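Local coordinates for isomaltose glucohydrolase (Kribbella flavida, PDB 5Z3E), which hydrolyses the alpha-1,6-glucosidic linkage of isomaltose from its non-reducing end, yielding beta-D-glucose and D-glucose, at residues E127-T132 with V182-A187; W158-H163 with E172-G177. The protein carries 1 engineered substitution. All coordinates share one frame; numbering follows the deposited sequence.

Overall arrangement
Both contacts are buried and both use helix 175-188, at its start in contact 2 and farther along in contact 1. Their centres are 17 Å apart and their nearest atoms about 5 Å apart, without touching; along the chain, contact 2 is nested inside the loop closed by contact 1. In contact 1 the helix meets the loop that follows helix 108-119, and a tyrosine hydroxyl makes a direct bond and a water-mediated one to the loop backbone. Contact 2 joins the start of the helix to the preceding helix 151-167 across a short connection, through side chains alone: valine, histidine and tryptophan, with one ring nitrogen each of the histidine and the tryptophan bonded outside the two segments.

Contact 1. Residues E127-T132 with V182-A187; sequences EGMLPT and VDYLLA
Tyr184 makes the whole of this contact from the helical side, reaching out of 182-187 to meet Leu130 and Met129 of the loop, one residue after Asp183, which forms a salt bridge with Arg108. At Tyr184 the ring carbon CG stands anti to the backbone N (chi1 -175°), which sends the ring out from the helix and brings its hydroxyl up to the loop backbone. Leu130 lies along one face of the ring. Its CD1 sits 3.7 Å from the ring centroid and only 1° off the normal, a CH-pi contact over the centre, while Leu130 CG is 3.7 Å from Tyr184 CE1. The two side chains run past one another in opposite directions, so Leu130 CB ends up 3.6 Å from Tyr184 OH. The same oxygen accepts a hydrogen bond from Leu130 N at 3.1 Å; the N-H...O angle of 141° makes it a bent bond. A water 2.6 Å from Tyr184 OH lies 2.8 Å from Leu130 O, to which it can donate, so the N-H of Leu130 meets the phenol directly and its carbonyl through the water. The chain of Met129, bent at chi2 and chi3, brings CE obliquely to within 3.9 Å of Tyr184 CE1; this thioether side chain is about 8 Å from the side chain of Trp145, which probably binds substrate, as in relatives. Helix 175-188 is flanked here by helices 108-119, 151-167 and 231-248, touched by Ala187, Leu185 and Leu186 respectively, in the (alpha/alpha)6-barrel fold known for family 15, and Tyr184, edge-to-face with Tyr153 of helix 151-167, joins this helix to the loop that runs from helix 108-119 to strand 134-135.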
loop_
_atom_site.group_PDB
_atom_site.type_symbol
_atom_site.label_atom_id
_atom_site.label_comp_id
_atom_site.label_asym_id
_atom_site.label_seq_id
_atom_site.Cartn_x
_atom_site.Cartn_y
_atom_site.Cartn_z
ATOM N N GLU A 127 -17.806 -13.533 2.490
ATOM C CA GLU A 127 -18.046 -13.417 3.932
ATOM C C GLU A 127 -17.124 -14.294 4.780
ATOM O O GLU A 127 -16.962 -14.047 5.964
ATOM C CB GLU A 127 -19.504 -13.682 4.286
ATOM C CG GLU A 127 -19.981 -15.102 4.066
ATOM C CD GLU A 127 -21.362 -15.373 4.611
ATOM O OE1 GLU A 127 -21.949 -14.480 5.265
ATOM O OE2 GLU A 127 -21.873 -16.490 4.380
ATOM N N GLY A 128 -16.537 -15.331 4.180
ATOM C CA GLY A 128 -15.663 -16.261 4.871
ATOM C C GLY A 128 -14.169 -15.983 4.716
ATOM O O GLY A 128 -13.360 -16.733 5.249
ATOM N N MET A 129 -13.810 -14.948 3.984
ATOM C CA MET A 129 -12.419 -14.705 3.653
ATOM C C MET A 129 -11.667 -14.045 4.805
ATOM O O MET A 129 -12.239 -13.636 5.810
ATOM C CB MET A 129 -12.365 -13.882 2.362
ATOM C CG MET A 129 -13.039 -14.588 1.191
ATOM S SD MET A 129 -12.310 -16.185 0.739
ATOM C CE MET A 129 -10.947 -15.616 -0.204
ATOM N N LEU A 130 -10.338 -13.944 4.665
ATOM C CA LEU A 130 -9.550 -13.240 5.672
ATOM C C LEU A 130 -9.922 -11.756 5.659
ATOM O O LEU A 130 -10.372 -11.218 4.636
ATOM C CB LEU A 130 -8.052 -13.412 5.416
ATOM C CG LEU A 130 -7.478 -14.785 5.556
ATOM C CD1 LEU A 130 -5.984 -14.768 5.367
ATOM C CD2 LEU A 130 -7.809 -15.362 6.884
ATOM N N PRO A 131 -9.757 -11.079 6.787
ATOM C CA PRO A 131 -10.293 -9.720 6.929
ATOM C C PRO A 131 -9.400 -8.637 6.341
ATOM O O PRO A 131 -8.224 -8.861 6.000
ATOM C CB PRO A 131 -10.423 -9.550 8.434
ATOM C CG PRO A 131 -9.259 -10.346 8.934
ATOM C CD PRO A 131 -9.238 -11.587 8.063
ATOM N N THR A 132 -9.999 -7.458 6.285
ATOM C CA THR A 132 -9.334 -6.217 5.925
ATOM C C THR A 132 -8.906 -5.472 7.190
ATOM O O THR A 132 -7.718 -5.262 7.422
ATOM C CB THR A 132 -10.263 -5.399 5.043
ATOM O OG1 THR A 132 -10.393 -6.137 3.829
ATOM C CG2 THR A 132 -9.720 -4.010 4.784
ATOM N N VAL A 182 1.246 -16.709 1.597
ATOM C CA VAL A 182 1.512 -17.257 0.277
ATOM C C VAL A 182 0.429 -18.240 -0.121
ATOM O O VAL A 182 -0.111 -18.176 -1.228
ATOM C CB VAL A 182 2.907 -17.914 0.189
ATOM C CG1 VAL A 182 3.050 -18.681 -1.105
ATOM C CG2 VAL A 182 4.009 -16.879 0.312
ATOM N N ASP A 183 0.103 -19.184 0.757
ATOM C CA ASP A 183 -0.917 -20.174 0.410
ATOM C C ASP A 183 -2.236 -19.486 0.061
ATOM O O ASP A 183 -2.935 -19.892 -0.869
ATOM C CB ASP A 183 -1.123 -21.157 1.560
ATOM C CG ASP A 183 -0.012 -22.192 1.703
ATOM O OD1 ASP A 183 0.772 -22.401 0.762
ATOM O OD2 ASP A 183 -0.014 -22.855 2.772
ATOM N N TYR A 184 -2.605 -18.473 0.837
ATOM C CA TYR A 184 -3.843 -17.735 0.600
ATOM C C TYR A 184 -3.813 -17.054 -0.770
ATOM O O TYR A 184 -4.775 -17.162 -1.546
ATOM C CB TYR A 184 -4.005 -16.730 1.731
ATOM C CG TYR A 184 -5.297 -15.943 1.718
ATOM C CD1 TYR A 184 -6.516 -16.546 1.955
ATOM C CD2 TYR A 184 -5.300 -14.566 1.524
ATOM C CE1 TYR A 184 -7.692 -15.822 2.001
ATOM C CE2 TYR A 184 -6.461 -13.824 1.584
ATOM C CZ TYR A 184 -7.659 -14.449 1.837
ATOM O OH TYR A 184 -8.842 -13.785 1.961
ATOM N N LEU A 185 -2.732 -16.340 -1.072
ATOM C CA LEU A 185 -2.658 -15.623 -2.329
ATOM C C LEU A 185 -2.572 -16.525 -3.536
ATOM O O LEU A 185 -3.146 -16.216 -4.581
ATOM C CB LEU A 185 -1.493 -14.642 -2.307
ATOM C CG LEU A 185 -1.650 -13.472 -1.343
ATOM C CD1 LEU A 185 -0.391 -12.653 -1.310
ATOM C CD2 LEU A 185 -2.862 -12.633 -1.698
ATOM N N LEU A 186 -1.873 -17.657 -3.425
ATOM C CA LEU A 186 -1.810 -18.571 -4.562
ATOM C C LEU A 186 -3.210 -19.075 -4.917
ATOM O O LEU A 186 -3.495 -19.330 -6.078
ATOM C CB LEU A 186 -0.864 -19.736 -4.294
ATOM C CG LEU A 186 0.613 -19.382 -4.200
ATOM C CD1 LEU A 186 1.394 -20.617 -3.797
ATOM C CD2 LEU A 186 1.161 -18.829 -5.494
ATOM N N ALA A 187 -4.068 -19.244 -3.919
ATOM C CA ALA A 187 -5.430 -19.705 -4.150
ATOM C C ALA A 187 -6.359 -18.626 -4.666
ATOM O O ALA A 187 -7.280 -18.939 -5.424
ATOM C CB ALA A 187 -5.992 -20.284 -2.870
HETATM O O HOH W 1 -8.686 -11.180 2.357
#

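Contact 2. Residues W158-H163 with E172-G177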
loop_
_atom_site.group_PDB
_atom_site.type_symbol
_atom_site.label_atom_id
_atom_site.label_comp_id
_atom_site.label_asym_id
_atom_site.label_seq_id
_atom_site.Cartn_x
_atom_site.Cartn_y
_atom_site.Cartn_z
ATOM N N TRP A 158 5.848 -8.391 0.340
ATOM C CA TRP A 158 6.849 -7.478 -0.191
ATOM C C TRP A 158 7.605 -6.778 0.926
ATOM O O TRP A 158 8.842 -6.687 0.922
ATOM C CB TRP A 158 6.176 -6.462 -1.139
ATOM C CG TRP A 158 6.984 -5.228 -1.379
ATOM C CD1 TRP A 158 8.091 -5.086 -2.166
ATOM C CD2 TRP A 158 6.796 -3.953 -0.728
ATOM N NE1 TRP A 158 8.582 -3.804 -2.053
ATOM C CE2 TRP A 158 7.807 -3.100 -1.183
ATOM C CE3 TRP A 158 5.843 -3.450 0.154
ATOM C CZ2 TRP A 158 7.903 -1.756 -0.757
ATOM C CZ3 TRP A 158 5.919 -2.138 0.568
ATOM C CH2 TRP A 158 6.942 -1.312 0.100
ATOM N N SER A 159 6.878 -6.255 1.901
ATOM C CA SER A 159 7.474 -5.470 2.970
ATOM C C SER A 159 8.448 -6.288 3.815
ATOM O O SER A 159 9.562 -5.840 4.119
ATOM C CB SER A 159 6.370 -4.864 3.825
ATOM O OG SER A 159 6.851 -4.229 4.970
ATOM N N VAL A 160 8.031 -7.468 4.244
ATOM C CA VAL A 160 8.870 -8.245 5.154
ATOM C C VAL A 160 10.124 -8.738 4.445
ATOM O O VAL A 160 11.214 -8.708 5.016
ATOM C CB VAL A 160 8.055 -9.371 5.854
ATOM C CG1 VAL A 160 7.642 -10.497 4.924
ATOM C CG2 VAL A 160 8.834 -9.912 7.038
ATOM N N VAL A 161 10.003 -9.167 3.186
ATOM C CA VAL A 161 11.177 -9.593 2.431
ATOM C C VAL A 161 12.129 -8.428 2.250
ATOM O O VAL A 161 13.353 -8.565 2.410
ATOM C CB VAL A 161 10.752 -10.197 1.085
ATOM C CG1 VAL A 161 11.965 -10.418 0.180
ATOM C CG2 VAL A 161 10.023 -11.514 1.294
ATOM N N THR A 162 11.601 -7.268 1.892
ATOM C CA THR A 162 12.437 -6.089 1.634
ATOM C C THR A 162 13.170 -5.673 2.898
ATOM O O THR A 162 14.369 -5.338 2.867
ATOM C CB THR A 162 11.578 -4.947 1.071
ATOM O OG1 THR A 162 10.982 -5.374 -0.147
ATOM C CG2 THR A 162 12.394 -3.707 0.782
ATOM N N HIS A 163 12.478 -5.685 4.035
ATOM C CA HIS A 163 13.080 -5.354 5.321
ATOM C C HIS A 163 14.202 -6.317 5.684
ATOM O O HIS A 163 15.283 -5.908 6.099
ATOM C CB HIS A 163 11.977 -5.368 6.376
ATOM C CG HIS A 163 12.472 -5.192 7.765
ATOM N ND1 HIS A 163 13.120 -4.039 8.177
ATOM C CD2 HIS A 163 12.412 -6.034 8.822
ATOM C CE1 HIS A 163 13.419 -4.213 9.448
ATOM N NE2 HIS A 163 13.010 -5.405 9.872
ATOM N N GLU A 172 13.293 -16.791 8.721
ATOM C CA GLU A 172 12.637 -17.848 9.493
ATOM C C GLU A 172 11.876 -17.274 10.683
ATOM O O GLU A 172 10.908 -17.875 11.149
ATOM C CB GLU A 172 13.644 -18.926 9.901
ATOM C CG GLU A 172 13.039 -20.152 10.559
ATOM C CD GLU A 172 12.174 -21.027 9.675
ATOM O OE1 GLU A 172 12.184 -20.902 8.458
ATOM O OE2 GLU A 172 11.483 -21.900 10.225
ATOM N N ARG A 173 12.284 -16.098 11.193
ATOM C CA ARG A 173 11.538 -15.414 12.251
ATOM C C ARG A 173 10.064 -15.231 11.909
ATOM O O ARG A 173 9.229 -15.258 12.816
ATOM C CB ARG A 173 12.210 -14.053 12.501
ATOM C CG ARG A 173 11.498 -13.116 13.484
ATOM C CD ARG A 173 12.389 -11.965 13.827
ATOM N NE ARG A 173 11.682 -10.974 14.634
ATOM C CZ ARG A 173 12.195 -9.797 14.989
ATOM N NH1 ARG A 173 13.431 -9.488 14.626
ATOM N NH2 ARG A 173 11.480 -8.924 15.676
ATOM N N TRP A 174 9.766 -15.007 10.627
ATOM C CA TRP A 174 8.414 -14.676 10.171
ATOM C C TRP A 174 7.872 -15.686 9.161
ATOM O O TRP A 174 6.807 -15.482 8.584
ATOM C CB TRP A 174 8.406 -13.266 9.563
ATOM C CG TRP A 174 8.846 -12.213 10.538
ATOM C CD1 TRP A 174 8.237 -11.882 11.706
ATOM C CD2 TRP A 174 9.983 -11.336 10.432
ATOM N NE1 TRP A 174 8.909 -10.865 12.336
ATOM C CE2 TRP A 174 9.984 -10.518 11.568
ATOM C CE3 TRP A 174 11.011 -11.174 9.495
ATOM C CZ2 TRP A 174 10.955 -9.526 11.772
ATOM C CZ3 TRP A 174 11.969 -10.217 9.725
ATOM C CH2 TRP A 174 11.933 -9.403 10.842
ATOM N N ARG A 175 8.589 -16.787 8.944
ATOM C CA ARG A 175 8.294 -17.700 7.849
ATOM C C ARG A 175 6.927 -18.355 7.957
ATOM O O ARG A 175 6.248 -18.515 6.932
ATOM C CB ARG A 175 9.401 -18.751 7.748
ATOM C CG ARG A 175 9.099 -19.920 6.820
ATOM C CD ARG A 175 9.010 -19.513 5.349
ATOM N NE ARG A 175 8.783 -20.706 4.524
ATOM C CZ ARG A 175 9.720 -21.590 4.200
ATOM N NH1 ARG A 175 11.001 -21.329 4.417
ATOM N NH2 ARG A 175 9.372 -22.728 3.614
ATOM N N ALA A 176 6.517 -18.801 9.147
ATOM C CA ALA A 176 5.247 -19.511 9.215
ATOM C C ALA A 176 4.090 -18.582 8.857
ATOM O O ALA A 176 3.099 -19.022 8.267
ATOM C CB ALA A 176 5.074 -20.196 10.546
ATOM N N GLY A 177 4.202 -17.292 9.171
ATOM C CA GLY A 177 3.203 -16.325 8.735
ATOM C C GLY A 177 3.266 -16.054 7.225
ATOM O O GLY A 177 2.233 -15.987 6.564
#
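Trp174 has the most surface buried here and presents its indole to Val160 and His163, two residues that lie three positions apart on helix 151-167. The nearest approach is between Val160 CG2 and Trp174 CE3, 3.5 Å apart, with Trp174 CD2 next at 3.9 Å; the methyl therefore meets the benzo half of the indole near the ring fusion, coming in obliquely. Val160 can do this because its CG1 is tucked between the backbone N and the carbonyl carbon (chi1 70°), which puts CG2 anti to the N and out toward the indole. His163 touches the far end of the same six-membered ring: Trp174 CH2 lies in the plane of the imidazole, at its edge, 4.0 Å from His163 CD2. The rings meet obliquely, planes at 51° and centroids 6.0 Å apart. The contact is thus wholly one of van der Waals packing, and His163 ND1 and Trp174 NE1 find their partners outside the two segments. His163 ND1 bonds Ser85 OG, a bond that probably restrains the turn of the imidazole, consistent with its CD2 edge facing the tryptophan, and Trp174 NE1 bonds Asp98 OD1. With a leucine in place of Trp174, the Asp98 carboxylate would probably be left without its indole N-H partner, and a gap would open beside Val160 CG2 and the CD2 edge of His163. Trp174 occupies the N-cap position of helix 175-188, so the meeting joins two helices consecutive in the chain beside their short connection, away from the annotated sites. Helix 90-105 packs against it, His97 touching Val160 and standing edge-to-face with Trp174, while Ser85 brings in helix 74-87.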